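Side-chain contact in galactokinase (Bifidobacterium longum subsp. infantis ATCC 15697 = JCM 1222 = DSM 20088, PDB 6TEQ), which probably phosphorylates galactose at the expense of ATP, as a galactokinase of the GHMP kinase family, and here holds a 2-fluoro analogue of the sugar: residues A152-D155 against G160-D163. Residues are numbered along the deposited sequence; the frame is centred on the assembly and turned at random.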
loop_
_atom_site.group_PDB
_atom_site.type_symbol
_atom_site.label_atom_id
_atom_site.label_comp_id
_atom_site.label_asym_id
_atom_site.label_seq_id
_atom_site.Cartn_x
_atom_site.Cartn_y
_atom_site.Cartn_z
ATOM N N ALA A 152 6.214 10.802 13.090
ATOM C CA ALA A 152 6.817 12.095 13.483
ATOM C C ALA A 152 6.030 12.649 14.687
ATOM O O ALA A 152 6.670 13.099 15.658
ATOM C CB ALA A 152 6.819 13.060 12.326
ATOM N N LEU A 153 4.697 12.644 14.659
ATOM C CA LEU A 153 3.896 13.190 15.751
ATOM C C LEU A 153 4.116 12.378 17.024
ATOM O O LEU A 153 4.182 12.974 18.095
ATOM C CB LEU A 153 2.416 13.226 15.359
ATOM C CG LEU A 153 2.078 14.287 14.326
ATOM C CD1 LEU A 153 0.655 14.091 13.779
ATOM C CD2 LEU A 153 2.260 15.714 14.888
ATOM N N ASP A 154 4.142 11.064 16.914
ATOM C CA ASP A 154 4.375 10.189 18.077
ATOM C C ASP A 154 5.692 10.592 18.732
ATOM O O ASP A 154 5.774 10.611 19.960
ATOM C CB ASP A 154 4.345 8.729 17.663
ATOM C CG ASP A 154 4.791 7.777 18.758
ATOM O OD1 ASP A 154 3.889 7.439 19.567
ATOM O OD2 ASP A 154 6.028 7.540 18.875
ATOM N N ASP A 155 6.709 10.792 17.929
ATOM C CA ASP A 155 8.045 11.150 18.425
ATOM C C ASP A 155 7.989 12.505 19.104
ATOM O O ASP A 155 8.402 12.546 20.309
ATOM C CB ASP A 155 9.029 11.049 17.264
ATOM C CG ASP A 155 10.485 11.123 17.633
ATOM O OD1 ASP A 155 10.764 11.796 18.623
ATOM O OD2 ASP A 155 11.311 10.668 16.861
ATOM N N GLY A 160 5.004 7.442 22.752
ATOM C CA GLY A 160 5.588 6.168 23.205
ATOM C C GLY A 160 5.126 4.995 22.374
ATOM O O GLY A 160 5.408 3.823 22.788
ATOM N N TYR A 161 4.605 5.246 21.174
ATOM C CA TYR A 161 4.100 4.127 20.309
ATOM C C TYR A 161 5.060 3.790 19.161
ATOM O O TYR A 161 5.007 2.652 18.646
ATOM C CB TYR A 161 2.685 4.401 19.827
ATOM C CG TYR A 161 1.686 4.395 20.950
ATOM C CD1 TYR A 161 0.998 3.235 21.295
ATOM C CD2 TYR A 161 1.376 5.580 21.611
ATOM C CE1 TYR A 161 0.128 3.211 22.363
ATOM C CE2 TYR A 161 0.476 5.565 22.665
ATOM C CZ TYR A 161 -0.122 4.375 23.055
ATOM O OH TYR A 161 -1.016 4.368 24.098
ATOM N N GLY A 162 5.967 4.671 18.803
ATOM C CA GLY A 162 6.797 4.521 17.578
ATOM C C GLY A 162 7.908 3.492 17.729
ATOM O O GLY A 162 8.342 2.925 16.734
ATOM N N ASP A 163 8.350 3.223 18.967
ATOM C CA ASP A 163 9.556 2.408 19.224
ATOM C C ASP A 163 9.252 0.930 19.399
ATOM O O ASP A 163 10.176 0.186 19.686
ATOM C CB ASP A 163 10.362 2.986 20.396
ATOM C CG ASP A 163 9.869 2.668 21.804
ATOM O OD1 ASP A 163 8.762 2.084 21.954
ATOM O OD2 ASP A 163 10.620 3.021 22.778
HETATM O O HOH W 1 7.187 8.126 21.244
#
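Asp154 reaches from the last turn of helix 141-156 to the backbone of Tyr161 and Gly162, in the loop that leads to helix 165-183. Its CB leaves the helix in the direction of the loop. With CG anti to the backbone N (chi1 171°), the side chain carries on outward, and Asp154 CG comes to 3.3 Å from Gly162 N. There the carboxylate splits its two oxygens between successive amides. Asp154 OD1 accepts from Tyr161 N at 2.8 Å, on its syn side and somewhat out of the carboxylate plane, with an N-H...O angle of 149°. The same oxygen, Asp154 OD1, lies 3.3 Å from Tyr161 CB and near the plane of the ring, at its edge; carboxylate and ring planes are turned 71° apart. Asp154 OD2 takes a weak, bent bond from Gly162 N at 2.9 Å, lies 3.4 Å from Gly162 CA, and also accepts from a water at 2.7 Å. That water in turn accepts from Gly160 N, so one buried carboxylate grips three consecutive loop amides, two directly and one through water. Several N-H donors converging on it would be expected to favour its charged form. Beyond the carboxylate, the Tyr161 ring leads away to meet Phe119 and helix 165-183, whose Leu171 also touches Asp154. In the GHMP kinase N-terminal domain, away from the sugar pocket, an aspartate near the C-terminal end of helix 141-156 thus accepts from the amides of the loop joining it to helix 165-183.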